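Local structure of CRISPR-associated protein, Cse1 family (Acidimicrobium ferrooxidans, 4H3T) at residues A[57-62]-A[110-115]; A[332-337]-A[397-402]; A[388-393]-A[472-477]. The protein probably serves as the large Cse1 subunit of a type I-E CRISPR Cascade complex, which recognises invading DNA. The protein carries 1 engineered substitution. All blocks are in the same frame, centred on the assembly; numbering follows the deposited sequence.

Contact 1. Residues A[57-62]-A[110-115]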
loop_
_atom_site.group_PDB
_atom_site.type_symbol
_atom_site.label_atom_id
_atom_site.label_comp_id
_atom_site.label_asym_id
_atom_site.label_seq_id
_atom_site.Cartn_x
_atom_site.Cartn_y
_atom_site.Cartn_z
ATOM N N LEU A 57 -6.701 -7.092 -5.554
ATOM C CA LEU A 57 -6.170 -6.615 -6.849
ATOM C C LEU A 57 -5.174 -7.618 -7.389
ATOM O O LEU A 57 -5.273 -7.996 -8.545
ATOM C CB LEU A 57 -5.536 -5.239 -6.741
ATOM C CG LEU A 57 -4.804 -4.700 -8.019
ATOM C CD1 LEU A 57 -5.761 -4.553 -9.182
ATOM C CD2 LEU A 57 -4.142 -3.412 -7.743
ATOM N N ARG A 58 -4.230 -8.081 -6.544
ATOM C CA ARG A 58 -3.242 -9.069 -6.966
ATOM C C ARG A 58 -3.870 -10.401 -7.329
ATOM O O ARG A 58 -3.474 -10.995 -8.309
ATOM C CB ARG A 58 -2.151 -9.227 -5.932
ATOM C CG ARG A 58 -1.302 -7.990 -5.927
ATOM C CD ARG A 58 -0.470 -7.801 -4.732
ATOM N NE ARG A 58 0.578 -8.803 -4.562
ATOM C CZ ARG A 58 1.873 -8.644 -4.791
ATOM N NH1 ARG A 58 2.321 -7.553 -5.403
ATOM N NH2 ARG A 58 2.732 -9.592 -4.448
ATOM N N LEU A 59 -4.914 -10.817 -6.635
ATOM C CA LEU A 59 -5.632 -12.038 -7.014
ATOM C C LEU A 59 -6.201 -11.923 -8.423
ATOM O O LEU A 59 -6.124 -12.841 -9.248
ATOM C CB LEU A 59 -6.787 -12.299 -6.020
ATOM C CG LEU A 59 -7.833 -13.379 -6.483
ATOM C CD1 LEU A 59 -7.197 -14.680 -6.470
ATOM C CD2 LEU A 59 -9.031 -13.444 -5.513
ATOM N N VAL A 60 -6.876 -10.818 -8.662
ATOM C CA VAL A 60 -7.520 -10.536 -9.946
ATOM C C VAL A 60 -6.462 -10.371 -11.069
ATOM O O VAL A 60 -6.684 -10.864 -12.179
ATOM C CB VAL A 60 -8.522 -9.339 -9.864
ATOM C CG1 VAL A 60 -9.082 -8.978 -11.224
ATOM C CG2 VAL A 60 -9.687 -9.732 -8.968
ATOM N N LEU A 61 -5.314 -9.829 -10.782
ATOM C CA LEU A 61 -4.244 -9.731 -11.809
ATOM C C LEU A 61 -3.677 -11.111 -12.179
ATOM O O LEU A 61 -3.394 -11.355 -13.329
ATOM C CB LEU A 61 -3.119 -8.863 -11.289
ATOM C CG LEU A 61 -3.395 -7.346 -11.246
ATOM C CD1 LEU A 61 -2.323 -6.627 -10.386
ATOM C CD2 LEU A 61 -3.483 -6.748 -12.660
ATOM N N ALA A 62 -3.469 -12.011 -11.182
ATOM C CA ALA A 62 -3.019 -13.360 -11.489
ATOM C C ALA A 62 -4.021 -14.030 -12.413
ATOM O O ALA A 62 -3.642 -14.745 -13.345
ATOM C CB ALA A 62 -2.859 -14.164 -10.212
ATOM N N PRO A 110 -11.137 -27.084 -1.597
ATOM C CA PRO A 110 -11.630 -25.787 -1.111
ATOM C C PRO A 110 -10.646 -24.673 -1.481
ATOM O O PRO A 110 -9.434 -24.769 -1.249
ATOM C CB PRO A 110 -11.814 -25.992 0.363
ATOM C CG PRO A 110 -10.927 -27.124 0.718
ATOM C CD PRO A 110 -10.871 -28.012 -0.495
ATOM N N PHE A 111 -11.199 -23.594 -2.062
ATOM C CA PHE A 111 -10.404 -22.472 -2.547
ATOM C C PHE A 111 -9.544 -21.853 -1.439
ATOM O O PHE A 111 -10.073 -21.483 -0.396
ATOM C CB PHE A 111 -11.322 -21.394 -3.133
ATOM C CG PHE A 111 -10.577 -20.186 -3.665
ATOM C CD1 PHE A 111 -10.021 -20.204 -4.921
ATOM C CD2 PHE A 111 -10.449 -19.033 -2.901
ATOM C CE1 PHE A 111 -9.327 -19.099 -5.409
ATOM C CE2 PHE A 111 -9.796 -17.906 -3.416
ATOM C CZ PHE A 111 -9.246 -17.954 -4.669
ATOM N N PHE A 112 -8.225 -21.759 -1.668
ATOM C CA PHE A 112 -7.236 -21.180 -0.764
ATOM C C PHE A 112 -7.226 -21.864 0.600
ATOM O O PHE A 112 -6.778 -21.286 1.633
ATOM C CB PHE A 112 -7.453 -19.649 -0.655
ATOM C CG PHE A 112 -6.758 -18.794 -1.686
ATOM C CD1 PHE A 112 -6.485 -19.280 -2.964
ATOM C CD2 PHE A 112 -6.298 -17.523 -1.359
ATOM C CE1 PHE A 112 -5.760 -18.502 -3.879
ATOM C CE2 PHE A 112 -5.632 -16.740 -2.294
ATOM C CZ PHE A 112 -5.448 -17.200 -3.576
ATOM N N GLN A 113 -7.675 -23.169 0.619
ATOM C CA GLN A 113 -7.768 -23.930 1.852
ATOM C C GLN A 113 -7.148 -25.289 1.708
ATOM O O GLN A 113 -6.850 -25.739 0.594
ATOM C CB GLN A 113 -9.240 -24.054 2.272
ATOM C CG GLN A 113 -9.885 -22.737 2.688
ATOM C CD GLN A 113 -11.355 -22.886 2.644
ATOM O OE1 GLN A 113 -11.952 -23.527 3.515
ATOM N NE2 GLN A 113 -11.948 -22.546 1.524
ATOM N N VAL A 114 -7.029 -25.970 2.857
ATOM C CA VAL A 114 -6.574 -27.371 2.990
ATOM C C VAL A 114 -7.775 -28.152 3.478
ATOM O O VAL A 114 -8.221 -27.957 4.610
ATOM C CB VAL A 114 -5.383 -27.500 3.946
ATOM C CG1 VAL A 114 -4.978 -28.974 4.073
ATOM C CG2 VAL A 114 -4.220 -26.621 3.468
ATOM N N ALA A 115 -8.293 -29.054 2.644
ATOM C CA ALA A 115 -9.530 -29.765 2.935
ATOM C C ALA A 115 -9.532 -30.578 4.238
ATOM O O ALA A 115 -10.587 -30.710 4.892
ATOM C CB ALA A 115 -9.834 -30.726 1.805
#

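Contact 2. Residues A[332-337]-A[397-402]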
loop_
_atom_site.group_PDB
_atom_site.type_symbol
_atom_site.label_atom_id
_atom_site.label_comp_id
_atom_site.label_asym_id
_atom_site.label_seq_id
_atom_site.Cartn_x
_atom_site.Cartn_y
_atom_site.Cartn_z
ATOM N N SER A 332 10.408 8.494 -1.647
ATOM C CA SER A 332 10.447 7.031 -1.446
ATOM C C SER A 332 9.574 6.293 -2.509
ATOM O O SER A 332 9.753 5.092 -2.721
ATOM C CB SER A 332 10.053 6.624 -0.011
ATOM O OG SER A 332 8.667 6.730 0.328
ATOM N N VAL A 333 8.661 7.005 -3.180
ATOM C CA VAL A 333 7.850 6.494 -4.272
ATOM C C VAL A 333 8.676 6.570 -5.539
ATOM O O VAL A 333 8.764 5.621 -6.300
ATOM C CB VAL A 333 6.485 7.261 -4.415
ATOM C CG1 VAL A 333 5.652 6.701 -5.577
ATOM C CG2 VAL A 333 5.672 7.178 -3.138
ATOM N N LEU A 334 9.199 7.716 -5.819
ATOM C CA LEU A 334 9.995 7.946 -7.046
ATOM C C LEU A 334 11.391 7.289 -7.011
ATOM O O LEU A 334 11.928 6.979 -8.074
ATOM C CB LEU A 334 10.101 9.435 -7.285
ATOM C CG LEU A 334 8.757 10.175 -7.439
ATOM C CD1 LEU A 334 8.989 11.623 -7.772
ATOM C CD2 LEU A 334 7.914 9.559 -8.472
ATOM N N ALA A 335 11.907 6.968 -5.801
ATOM C CA ALA A 335 13.127 6.210 -5.579
ATOM C C ALA A 335 14.269 6.819 -6.419
ATOM O O ALA A 335 14.850 6.134 -7.245
ATOM C CB ALA A 335 12.873 4.749 -5.985
ATOM N N LEU A 336 14.504 8.108 -6.296
ATOM C CA LEU A 336 15.473 8.786 -7.164
ATOM C C LEU A 336 16.917 8.757 -6.616
ATOM O O LEU A 336 17.835 9.023 -7.398
ATOM C CB LEU A 336 15.037 10.218 -7.434
ATOM C CG LEU A 336 13.754 10.370 -8.251
ATOM C CD1 LEU A 336 13.338 11.834 -8.347
ATOM C CD2 LEU A 336 13.933 9.824 -9.639
ATOM N N GLY A 337 17.113 8.342 -5.359
ATOM C CA GLY A 337 18.463 8.148 -4.811
ATOM C C GLY A 337 19.210 7.011 -5.501
ATOM O O GLY A 337 18.607 6.135 -6.143
ATOM N N ALA A 397 12.629 17.363 -14.843
ATOM C CA ALA A 397 12.193 18.671 -14.312
ATOM C C ALA A 397 10.876 18.598 -13.493
ATOM O O ALA A 397 10.781 19.185 -12.429
ATOM C CB ALA A 397 12.049 19.677 -15.455
ATOM N N ALA A 398 9.884 17.883 -13.957
ATOM C CA ALA A 398 8.606 17.749 -13.253
ATOM C C ALA A 398 8.767 17.051 -11.865
ATOM O O ALA A 398 8.271 17.553 -10.849
ATOM C CB ALA A 398 7.619 17.029 -14.107
ATOM N N ALA A 399 9.533 15.961 -11.819
ATOM C CA ALA A 399 9.822 15.265 -10.565
ATOM C C ALA A 399 10.630 16.180 -9.615
ATOM O O ALA A 399 10.337 16.279 -8.421
ATOM C CB ALA A 399 10.590 13.993 -10.847
ATOM N N THR A 400 11.587 16.917 -10.170
ATOM C CA THR A 400 12.432 17.816 -9.381
ATOM C C THR A 400 11.593 18.927 -8.706
ATOM O O THR A 400 11.781 19.187 -7.502
ATOM C CB THR A 400 13.555 18.401 -10.249
ATOM O OG1 THR A 400 14.327 17.296 -10.726
ATOM C CG2 THR A 400 14.487 19.380 -9.472
ATOM N N VAL A 401 10.678 19.569 -9.447
ATOM C CA VAL A 401 9.833 20.607 -8.822
ATOM C C VAL A 401 8.908 19.948 -7.775
ATOM O O VAL A 401 8.670 20.529 -6.694
ATOM C CB VAL A 401 9.046 21.489 -9.847
ATOM C CG1 VAL A 401 7.941 20.725 -10.562
ATOM C CG2 VAL A 401 8.477 22.725 -9.172
ATOM N N ALA A 402 8.361 18.749 -8.080
ATOM C CA ALA A 402 7.497 18.062 -7.085
ATOM C C ALA A 402 8.257 17.759 -5.773
ATOM O O ALA A 402 7.738 18.017 -4.698
ATOM C CB ALA A 402 6.946 16.793 -7.639
#

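Contact 3. Residues A[388-393]-A[472-477]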
loop_
_atom_site.group_PDB
_atom_site.type_symbol
_atom_site.label_atom_id
_atom_site.label_comp_id
_atom_site.label_asym_id
_atom_site.label_seq_id
_atom_site.Cartn_x
_atom_site.Cartn_y
_atom_site.Cartn_z
ATOM N N LEU A 388 2.041 11.340 -15.046
ATOM C CA LEU A 388 3.076 10.512 -15.643
ATOM C C LEU A 388 4.326 11.359 -15.885
ATOM O O LEU A 388 5.433 10.849 -15.802
ATOM C CB LEU A 388 2.608 9.856 -16.961
ATOM C CG LEU A 388 2.055 8.480 -16.784
ATOM C CD1 LEU A 388 0.870 8.508 -15.868
ATOM C CD2 LEU A 388 1.734 7.828 -18.158
ATOM N N ALA A 389 4.154 12.653 -16.064
ATOM C CA ALA A 389 5.312 13.583 -16.202
ATOM C C ALA A 389 6.272 13.519 -15.000
ATOM O O ALA A 389 7.469 13.625 -15.200
ATOM C CB ALA A 389 4.810 15.002 -16.361
ATOM N N VAL A 390 5.770 13.280 -13.784
ATOM C CA VAL A 390 6.579 13.222 -12.563
ATOM C C VAL A 390 7.353 11.889 -12.485
ATOM O O VAL A 390 8.434 11.815 -11.879
ATOM C CB VAL A 390 5.679 13.498 -11.344
ATOM C CG1 VAL A 390 6.351 13.137 -10.018
ATOM C CG2 VAL A 390 5.218 14.955 -11.351
ATOM N N LEU A 391 6.827 10.859 -13.130
ATOM C CA LEU A 391 7.478 9.536 -13.239
ATOM C C LEU A 391 8.598 9.551 -14.261
ATOM O O LEU A 391 9.443 8.650 -14.249
ATOM C CB LEU A 391 6.493 8.429 -13.606
ATOM C CG LEU A 391 5.347 8.251 -12.709
ATOM C CD1 LEU A 391 4.469 7.072 -13.172
ATOM C CD2 LEU A 391 5.825 8.023 -11.256
ATOM N N ASN A 392 8.627 10.574 -15.141
ATOM C CA ASN A 392 9.647 10.718 -16.216
ATOM C C ASN A 392 11.057 10.899 -15.682
ATOM O O ASN A 392 11.390 11.906 -15.035
ATOM C CB ASN A 392 9.277 11.899 -17.104
ATOM C CG ASN A 392 10.014 12.001 -18.428
ATOM O OD1 ASN A 392 11.135 11.500 -18.608
ATOM N ND2 ASN A 392 9.474 12.801 -19.335
ATOM N N GLN A 393 11.900 9.924 -15.955
ATOM C CA GLN A 393 13.308 9.940 -15.551
ATOM C C GLN A 393 14.249 10.489 -16.658
ATOM O O GLN A 393 15.362 10.939 -16.342
ATOM C CB GLN A 393 13.736 8.533 -15.137
ATOM C CG GLN A 393 13.054 8.170 -13.818
ATOM C CD GLN A 393 13.561 6.882 -13.314
ATOM O OE1 GLN A 393 14.527 6.820 -12.578
ATOM N NE2 GLN A 393 13.081 5.844 -13.869
ATOM N N THR A 472 -1.023 17.525 -9.210
ATOM C CA THR A 472 -1.902 17.214 -10.368
ATOM C C THR A 472 -1.671 18.209 -11.504
ATOM O O THR A 472 -1.632 17.800 -12.674
ATOM C CB THR A 472 -3.405 17.162 -9.935
ATOM O OG1 THR A 472 -3.545 16.008 -9.083
ATOM C CG2 THR A 472 -4.341 17.018 -11.096
ATOM N N GLY A 473 -1.489 19.482 -11.167
ATOM C CA GLY A 473 -1.292 20.551 -12.183
ATOM C C GLY A 473 -0.010 20.428 -12.994
ATOM O O GLY A 473 0.054 20.927 -14.117
ATOM N N LEU A 474 0.968 19.631 -12.521
ATOM C CA LEU A 474 2.240 19.470 -13.240
ATOM C C LEU A 474 2.070 18.636 -14.515
ATOM O O LEU A 474 2.888 18.744 -15.404
ATOM C CB LEU A 474 3.330 18.854 -12.376
ATOM C CG LEU A 474 3.698 19.583 -11.128
ATOM C CD1 LEU A 474 4.843 18.862 -10.408
ATOM C CD2 LEU A 474 4.085 21.031 -11.393
ATOM N N ALA A 475 0.964 17.941 -14.660
ATOM C CA ALA A 475 0.668 17.157 -15.852
ATOM C C ALA A 475 0.600 17.983 -17.149
ATOM O O ALA A 475 0.877 17.445 -18.234
ATOM C CB ALA A 475 -0.662 16.457 -15.683
ATOM N N ASN A 476 0.135 19.237 -17.079
ATOM C CA ASN A 476 -0.074 20.010 -18.305
ATOM C C ASN A 476 0.744 21.301 -18.392
ATOM O O ASN A 476 0.300 22.247 -19.039
ATOM C CB ASN A 476 -1.545 20.393 -18.377
ATOM C CG ASN A 476 -2.502 19.256 -18.317
ATOM O OD1 ASN A 476 -3.424 19.282 -17.504
ATOM N ND2 ASN A 476 -2.343 18.271 -19.193
ATOM N N ILE A 477 1.907 21.341 -17.787
ATOM C CA ILE A 477 2.744 22.547 -17.753
ATOM C C ILE A 477 4.097 22.304 -18.432
ATOM O O ILE A 477 4.788 21.323 -18.136
ATOM C CB ILE A 477 2.973 23.029 -16.283
ATOM C CG1 ILE A 477 1.639 23.426 -15.639
ATOM C CG2 ILE A 477 3.970 24.251 -16.261
ATOM C CD1 ILE A 477 1.756 23.666 -14.097
#

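Contact 1. Residues A[57-62]-A[110-115]
L59 meets F111 and F112 through a single methyl, CD1, which lies at the distal ends of both aromatic rings. The contact is wholly apolar: L59 CD1 is 4.3 Å from F111 CZ and 4.2 Å from F112 CZ. Against F111 the methyl sits at the ring edge, near its plane, while it approaches F112 obliquely. The near-trans first torsion of L59 (CG anti to N, chi1 167°) carries its branched end off the helix toward the loop. These two van der Waals approaches bridge backbones that stay well apart, with L59 CA 11.2 Å from F112 CA, and together they bury 86 Å².

Within 110-115 the two rings also pack on each other near their rims, F112 CD1 lying 3.5 Å above the plane of F111. V165 on helix 157-170 touches both L59 and F111, adding a third element to the cluster.

The polar bonds lie within and around the loop, apart from the apolar contact. Q113 N donates to P110 O over 3.0 Å. The Q113 side chain turns back on the same loop, NE2 donating to F111 O at 2.9 Å with an N-H...O angle of 161°, while OE1 accepts from L267 N. A glycerol, probably from the crystallisation liquor, bonds F112 N and Q113 O.

The loop contains a type II beta turn, P110 to Q113. F112 takes its third position with positive phi (58°), and its two central residues, F111 and F112, present their rings to L59 of helix 52-68.

Contact 2. Residues A[332-337]-A[397-402]
A399 receives two leucine methyls on its single CB, one from the last helical residue of 330-334 and one from the turn that follows. L334 CD1 lies 4.2 Å from A399 CB, and L336 CD1 lies 4.3 Å from the same atom. The two methyls are themselves neighbours, L334 CD1 and L336 CD1 being 4.4 Å apart, which shows that they reach the alanine from one general side as a pair of prongs. Both leucines have the same shape: in L334 the CG lies anti to the carbonyl carbon and beside N (chi1 -58°), and L336 repeats this with an extended second torsion, presenting CD1 in each case. L334 CA and A399 CA are 8.1 Å apart, consistent with the short alanine side chain. The surface lost to solvent is modest, 93 Å² over both sides; L334 and A399 are buried, while L336 lies at the exposed margin.

A335 leaves helical conformation with positive phi (50°), and L336 beyond it points to the same alanine as L334. Polar groups act beside the apolar patch: R342 NH2 donates to L334 O, and T400 OG1 is hydrogen-bonded to P396 O, just ahead of helix 397-415.

In the fold, the contact sets the end of short helix 330-334 against the first turn of long helix 397-415. L334 also leans on V390 and L391 of helix 388-391, while R484 of helix 481-504 packs on T400 and V401.

Contact 3. Residues A[388-393]-A[472-477]
The loosely helical backbone that bears A389 and V390 passes close beside residues 472-477, which continue from helix 445-473, with two alanines at the closest approach, A389 CA and A475 CA being 5.9 Å apart.

Two side-chain approaches make the contact, and both end on L474. V390 offers CG2, which lies 4.0 Å from L474 CD1. The rotamer of V390 sets its CG1 anti to the backbone N (chi1 166°), and this leaves CG2 as the branch turned to the leucine. The L474 chain has its CG anti to its own carbonyl carbon (chi1 -59°), with CD1 leading; the two side chains cross obliquely, meeting methyl against methyl. A389 points its CB toward the other segment instead and stops 4.3 Å from the L474 backbone O, a plain van der Waals approach. A389 thus meets the carbonyl of L474 and V390 its CD1 methyl, and 120 Å² is buried in all.

The loose helicity of 388-393 is visible in its backbone bonds. L391 N reaches L388 O in a weak bond of 3.0 Å, and N392 N is shared between A389 O at 3.3 Å and, weakly, L388 O, a mixture of three- and four-residue spacings. N392 then turns out of helical conformation.

Around this contact, L474 also touches V401 and A402 of helix 397-415, L480 in the loop before helix 481-504, and P483 of that helix. A475 touches P387 at the end of strand 375-387, and T472 touches D385 of that strand. Contact 3 therefore joins the strand-to-helix passage at 388-391 to segment 472-477, against helix 397-415.

Contacts 2 and 3 form one packed region, their centres about 10 Å apart and their segments alternating along the chain. A399 CB rests 3.2 Å from V390 O, and V401 CG1 lies 3.6 Å from L474 CD1, so the start of helix 397-415 serves contact 2 and also packs directly on both segments of contact 3. They lie where the long C-terminal helices, consistent with the four-helix bundle of Cse1 proteins, meet the rest of the chain. Contact 1 belongs to the N-terminal part, its centre about 36 Å from either of the others and its nearest atoms about 14 Å from contact 2. A glycerol, probably from crystallisation, lies about 4 Å from the F112 side chain.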